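Ycf54-like protein (Synechocystis sp. PCC 6803, PDB 5M2P) probably serves as a component of the Mg-protoporphyrin IX monomethyl ester cyclase and is needed for protochlorophyllide formation on the way to chlorophyll. Local coordinates at residues A10-F16 / L86-L90; Q48-L52 / E66-V72. All blocks are in the same frame, centred on the assembly; numbering follows the deposited sequence.

Interaction 1: A10-F16 / L86-L90; sequences ALASQKF and LEYVL
Phe16 lays its ring in the hollow formed by Leu86 and Tyr88. With CG anti to the backbone N (chi1 171°), the ring reaches across from the first turn of its helix. Tyr88 CB sits over the ring, 4.2 Å from the Phe16 centroid, and the Tyr88 ring then turns its edge to the Phe16 face in a T-shaped pair, planes 73° apart. Leu86 O meets the rim, 3.4 Å from Phe16 CZ. Glu87, at positive phi, bends the chain here, and a weakly bonded inverse gamma turn centred on Tyr88 follows. Were Phe16 an alanine, the hollow beside Tyr88 would probably stand empty and the tyrosine ring lose the face it leans on. The next bump is Val89, whose branches divide between two small residues: CG1 reaches Ala12 CB and CG2 reaches Ala10 CB, each at 4.1 Å. Methyl groups suit these places because the valine fork comes close. Beyond it, Leu11 and Leu90 form an antiparallel hydrogen-bonded pair, Leu11 N to Leu90 O being 2.7 Å. The contact thus sets the exit of helix 76-86 against helix 14-18, capped by Ser13 OG, and the following residues along the end of strand 5-13, where strand 90-96 begins.

Interaction 2: Q48-L52 / E66-V72; sequences QPAFL and EKNVAIV. With SO4 (sulfate ion), chain B.
In the four-stranded antiparallel sheet of this Ycf54 domain, the chain leaving strand 43-47 folds over the neighbouring strand 68-73, held by polar bonds at one end and apolar packing at the other. Gln48 carries the polar end. Its backbone N donates to Asn68 O at 2.8 Å, while its side chain bends back (chi2 70°) and lays its amide along the incoming chain. There OE1 accepts from Asn68 N at 2.8 Å, with the donor tilted 28° from the amide carbonyl plane, and NE2 gives a hydrogen to Glu66 O at 3.0 Å. A glutamine suits this place because one amide can both accept and donate, and the two bonds fix its rotation. The Asn68 amide stacks on that of Gln48, planes 16° apart; its ND2 is held by Pro65 O, and Leu52 CD2 packs against it. At the apolar end, Pro49 CG rests on Ala70 CB, and Phe51 brings its ring edge to the same methyl, CZ to CB 3.7 Å, with Val72 CG2 beside CE2. The small alanine leaves room for both rings, and Tyr9 and Phe94 meet Phe51 from the sheet. At the outer end, a sulfate, probably picked up from the crystallisation medium, accepts from Glu66 N. Finally, one water bridges the two segments, donating to Pro49 O and to Asn68 OD1, each at 2.9 Å.

Overall arrangement
From the N terminus, strand 5-13 crosses the middle of the sheet and passes into helix 14-18, giving the first half of interaction 1. The chain runs on through helix 21-36 and strand 43-47 before interaction 2 opens at Gln48; a short excursion containing helix 58-63 is closed when 66-72 returns. Helix 76-86 then leads to 86-90, which closes the long loop begun at Ala10. Interaction 2 therefore lies wholly within the span of interaction 1. Strands 5-13 and 68-73 are neighbours, and probable backbone hydrogen bonds between Ala10 and Ile71 and between Ala12 and Val69 join the contacts directly. Together they tie strands 5-13, 68-73 and the start of 90-96 to the loop leaving strand 43-47.

Interaction 1: A10-F16 / L86-L90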
loop_
_atom_site.group_PDB
_atom_site.type_symbol
_atom_site.label_atom_id
_atom_site.label_comp_id
_atom_site.label_asym_id
_atom_site.label_seq_id
_atom_site.Cartn_x
_atom_site.Cartn_y
_atom_site.Cartn_z
ATOM N N ALA A 10 -2.929 -2.749 0.368
ATOM C CA ALA A 10 -3.159 -3.443 1.630
ATOM C C ALA A 10 -2.854 -2.429 2.739
ATOM O O ALA A 10 -1.734 -1.952 2.826
ATOM C CB ALA A 10 -2.246 -4.665 1.741
ATOM N N LEU A 11 -3.853 -2.117 3.552
ATOM C CA LEU A 11 -3.738 -1.127 4.616
ATOM C C LEU A 11 -3.654 -1.812 5.965
ATOM O O LEU A 11 -4.484 -2.649 6.281
ATOM C CB LEU A 11 -4.965 -0.237 4.583
ATOM C CG LEU A 11 -4.921 0.957 5.535
ATOM C CD1 LEU A 11 -4.051 2.056 4.989
ATOM C CD2 LEU A 11 -6.320 1.479 5.731
ATOM N N ALA A 12 -2.646 -1.450 6.735
ATOM C CA ALA A 12 -2.392 -1.986 8.048
ATOM C C ALA A 12 -2.345 -0.834 9.062
ATOM O O ALA A 12 -2.184 0.326 8.694
ATOM C CB ALA A 12 -1.022 -2.654 8.063
ATOM N N SER A 13 -2.394 -1.182 10.344
ATOM C CA SER A 13 -2.018 -0.232 11.380
ATOM C C SER A 13 -0.494 -0.128 11.398
ATOM O O SER A 13 0.222 -1.057 11.070
ATOM C CB SER A 13 -2.539 -0.668 12.750
ATOM O OG SER A 13 -1.844 -1.828 13.200
ATOM N N GLN A 14 0.017 1.031 11.823
ATOM C CA GLN A 14 1.452 1.175 12.037
ATOM C C GLN A 14 1.956 0.190 13.095
ATOM O O GLN A 14 2.996 -0.402 12.935
ATOM C CB GLN A 14 1.781 2.634 12.366
ATOM C CG GLN A 14 1.514 3.513 11.128
ATOM C CD GLN A 14 1.732 4.980 11.390
ATOM O OE1 GLN A 14 2.495 5.354 12.292
ATOM N NE2 GLN A 14 1.061 5.805 10.617
ATOM N N LYS A 15 1.166 0.019 14.159
ATOM C CA LYS A 15 1.469 -0.923 15.222
ATOM C C LYS A 15 1.675 -2.362 14.705
ATOM O O LYS A 15 2.649 -3.046 15.016
ATOM C CB LYS A 15 0.315 -0.861 16.240
ATOM C CG LYS A 15 0.430 -1.730 17.478
ATOM C CD LYS A 15 -0.829 -1.600 18.343
ATOM C CE LYS A 15 -0.708 -2.363 19.665
ATOM N NZ LYS A 15 -1.691 -1.900 20.681
ATOM N N PHE A 16 0.750 -2.811 13.860
ATOM C CA PHE A 16 0.821 -4.153 13.306
ATOM C C PHE A 16 2.013 -4.334 12.416
ATOM O O PHE A 16 2.757 -5.325 12.519
ATOM C CB PHE A 16 -0.473 -4.481 12.556
ATOM C CG PHE A 16 -0.408 -5.760 11.757
ATOM C CD1 PHE A 16 -0.540 -6.967 12.371
ATOM C CD2 PHE A 16 -0.218 -5.747 10.403
ATOM C CE1 PHE A 16 -0.486 -8.132 11.655
ATOM C CE2 PHE A 16 -0.182 -6.924 9.675
ATOM C CZ PHE A 16 -0.268 -8.105 10.319
ATOM N N LEU A 86 0.278 -11.267 5.276
ATOM C CA LEU A 86 -0.003 -10.479 6.487
ATOM C C LEU A 86 -1.326 -10.773 7.147
ATOM O O LEU A 86 -1.424 -10.698 8.392
ATOM C CB LEU A 86 0.042 -8.986 6.194
ATOM C CG LEU A 86 1.406 -8.472 5.800
ATOM C CD1 LEU A 86 1.311 -6.986 5.520
ATOM C CD2 LEU A 86 2.451 -8.741 6.873
ATOM N N GLU A 87 -2.329 -11.074 6.324
ATOM C CA GLU A 87 -3.725 -11.357 6.709
ATOM C C GLU A 87 -4.489 -10.216 7.361
ATOM O O GLU A 87 -5.606 -9.896 6.921
ATOM C CB GLU A 87 -3.873 -12.645 7.536
ATOM C CG GLU A 87 -3.867 -13.912 6.692
ATOM C CD GLU A 87 -5.088 -14.042 5.794
ATOM O OE1 GLU A 87 -6.133 -13.434 6.090
ATOM O OE2 GLU A 87 -5.024 -14.771 4.776
ATOM N N TYR A 88 -3.905 -9.595 8.385
ATOM C CA TYR A 88 -4.608 -8.534 9.125
ATOM C C TYR A 88 -4.389 -7.160 8.447
ATOM O O TYR A 88 -3.692 -6.281 8.953
ATOM C CB TYR A 88 -4.216 -8.540 10.611
ATOM C CG TYR A 88 -5.090 -7.641 11.447
ATOM C CD1 TYR A 88 -6.446 -7.871 11.546
ATOM C CD2 TYR A 88 -4.562 -6.529 12.117
ATOM C CE1 TYR A 88 -7.271 -7.064 12.303
ATOM C CE2 TYR A 88 -5.382 -5.703 12.873
ATOM C CZ TYR A 88 -6.740 -5.958 12.958
ATOM O OH TYR A 88 -7.592 -5.149 13.684
ATOM N N VAL A 89 -4.984 -7.046 7.261
ATOM C CA VAL A 89 -4.950 -5.874 6.421
ATOM C C VAL A 89 -6.308 -5.696 5.734
ATOM O O VAL A 89 -6.997 -6.677 5.443
ATOM C CB VAL A 89 -3.844 -5.955 5.348
ATOM C CG1 VAL A 89 -2.483 -5.897 5.985
ATOM C CG2 VAL A 89 -4.007 -7.191 4.496
ATOM N N LEU A 90 -6.633 -4.444 5.429
ATOM C CA LEU A 90 -7.787 -4.088 4.598
ATOM C C LEU A 90 -7.276 -3.903 3.182
ATOM O O LEU A 90 -6.242 -3.273 2.985
ATOM C CB LEU A 90 -8.409 -2.779 5.085
ATOM C CG LEU A 90 -9.062 -2.898 6.452
ATOM C CD1 LEU A 90 -9.218 -1.514 7.076
ATOM C CD2 LEU A 90 -10.389 -3.631 6.349
HETATM O O HOH W 1 -3.374 -3.923 10.519
#

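Interaction 2: Q48-L52 / E66-V72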
loop_
_atom_site.group_PDB
_atom_site.type_symbol
_atom_site.label_atom_id
_atom_site.label_comp_id
_atom_site.label_asym_id
_atom_site.label_seq_id
_atom_site.Cartn_x
_atom_site.Cartn_y
_atom_site.Cartn_z
ATOM N N GLN A 48 0.511 6.658 6.475
ATOM C CA GLN A 48 -0.667 7.497 6.573
ATOM C C GLN A 48 -1.133 7.989 5.189
ATOM O O GLN A 48 -1.220 9.208 4.930
ATOM C CB GLN A 48 -0.420 8.684 7.512
ATOM C CG GLN A 48 -1.700 9.146 8.184
ATOM C CD GLN A 48 -2.260 8.176 9.224
ATOM O OE1 GLN A 48 -1.584 7.266 9.681
ATOM N NE2 GLN A 48 -3.504 8.386 9.588
ATOM N N PRO A 49 -1.508 7.054 4.311
ATOM C CA PRO A 49 -1.776 7.468 2.925
ATOM C C PRO A 49 -2.920 8.460 2.731
ATOM O O PRO A 49 -4.017 8.301 3.250
ATOM C CB PRO A 49 -2.158 6.155 2.242
ATOM C CG PRO A 49 -2.543 5.231 3.380
ATOM C CD PRO A 49 -1.594 5.595 4.493
ATOM N N ALA A 50 -2.658 9.465 1.900
ATOM C CA ALA A 50 -3.677 10.434 1.534
ATOM C C ALA A 50 -4.801 9.836 0.701
ATOM O O ALA A 50 -5.909 10.356 0.664
ATOM C CB ALA A 50 -3.032 11.562 0.766
ATOM N N PHE A 51 -4.542 8.725 0.013
ATOM C CA PHE A 51 -5.622 8.126 -0.797
ATOM C C PHE A 51 -6.843 7.736 0.016
ATOM O O PHE A 51 -7.951 7.662 -0.514
ATOM C CB PHE A 51 -5.138 6.955 -1.684
ATOM C CG PHE A 51 -4.754 5.675 -0.952
ATOM C CD1 PHE A 51 -5.706 4.879 -0.326
ATOM C CD2 PHE A 51 -3.437 5.214 -0.980
ATOM C CE1 PHE A 51 -5.356 3.675 0.282
ATOM C CE2 PHE A 51 -3.089 4.027 -0.346
ATOM C CZ PHE A 51 -4.045 3.272 0.270
ATOM N N LEU A 52 -6.650 7.504 1.314
ATOM C CA LEU A 52 -7.732 7.064 2.159
ATOM C C LEU A 52 -8.828 8.103 2.313
ATOM O O LEU A 52 -9.928 7.762 2.745
ATOM C CB LEU A 52 -7.173 6.654 3.517
ATOM C CG LEU A 52 -7.970 5.674 4.353
ATOM C CD1 LEU A 52 -8.377 4.423 3.568
ATOM C CD2 LEU A 52 -7.111 5.338 5.558
ATOM N N GLU A 66 -6.201 4.281 13.361
ATOM C CA GLU A 66 -5.889 5.715 13.452
ATOM C C GLU A 66 -4.538 6.037 12.796
ATOM O O GLU A 66 -4.410 7.062 12.087
ATOM C CB GLU A 66 -5.922 6.162 14.923
ATOM C CG GLU A 66 -5.647 7.632 15.183
ATOM C CD GLU A 66 -5.569 7.893 16.669
ATOM O OE1 GLU A 66 -6.393 7.306 17.403
ATOM O OE2 GLU A 66 -4.673 8.648 17.099
ATOM N N LYS A 67 -3.525 5.231 13.078
ATOM C CA LYS A 67 -2.193 5.425 12.537
ATOM C C LYS A 67 -2.029 4.247 11.598
ATOM O O LYS A 67 -1.955 3.092 12.038
ATOM C CB LYS A 67 -1.132 5.431 13.641
ATOM C CG LYS A 67 -1.284 6.601 14.604
ATOM C CD LYS A 67 0.026 6.963 15.287
ATOM C CE LYS A 67 0.247 6.210 16.583
ATOM N NZ LYS A 67 1.226 6.897 17.490
ATOM N N ASN A 68 -2.065 4.549 10.307
ATOM C CA ASN A 68 -2.099 3.509 9.298
ATOM C C ASN A 68 -0.986 3.652 8.279
ATOM O O ASN A 68 -0.281 4.662 8.230
ATOM C CB ASN A 68 -3.486 3.425 8.672
ATOM C CG ASN A 68 -3.969 4.737 8.126
ATOM O OD1 ASN A 68 -3.407 5.281 7.189
ATOM N ND2 ASN A 68 -5.075 5.216 8.671
ATOM N N VAL A 69 -0.835 2.607 7.477
ATOM C CA VAL A 69 0.269 2.487 6.547
ATOM C C VAL A 69 -0.178 1.503 5.474
ATOM O O VAL A 69 -0.777 0.477 5.796
ATOM C CB VAL A 69 1.565 1.999 7.220
ATOM C CG1 VAL A 69 1.316 0.818 8.122
ATOM C CG2 VAL A 69 2.684 1.722 6.214
ATOM N N ALA A 70 0.041 1.861 4.210
ATOM C CA ALA A 70 -0.344 0.990 3.107
ATOM C C ALA A 70 0.845 0.440 2.363
ATOM O O ALA A 70 1.836 1.132 2.111
ATOM C CB ALA A 70 -1.240 1.751 2.125
ATOM N N ILE A 71 0.689 -0.792 1.895
ATOM C CA ILE A 71 1.494 -1.312 0.810
ATOM C C ILE A 71 0.663 -1.134 -0.455
ATOM O O ILE A 71 -0.479 -1.578 -0.529
ATOM C CB ILE A 71 1.878 -2.794 1.015
ATOM C CG1 ILE A 71 2.458 -3.037 2.413
ATOM C CG2 ILE A 71 2.852 -3.225 -0.062
ATOM C CD1 ILE A 71 3.658 -2.213 2.753
ATOM N N VAL A 72 1.230 -0.424 -1.414
ATOM C CA VAL A 72 0.546 -0.039 -2.656
ATOM C C VAL A 72 1.331 -0.618 -3.808
ATOM O O VAL A 72 2.554 -0.572 -3.824
ATOM C CB VAL A 72 0.516 1.500 -2.778
ATOM C CG1 VAL A 72 -0.176 1.950 -4.061
ATOM C CG2 VAL A 72 -0.131 2.087 -1.542
HETATM S S SO4 B . -6.478 1.695 16.348
HETATM O O1 SO4 B . -6.077 1.675 17.777
HETATM O O2 SO4 B . -7.681 0.859 16.175
HETATM O O3 SO4 B . -6.763 3.085 15.906
HETATM O O4 SO4 B . -5.393 1.142 15.514
HETATM O O HOH W 2 -4.312 7.739 6.030
#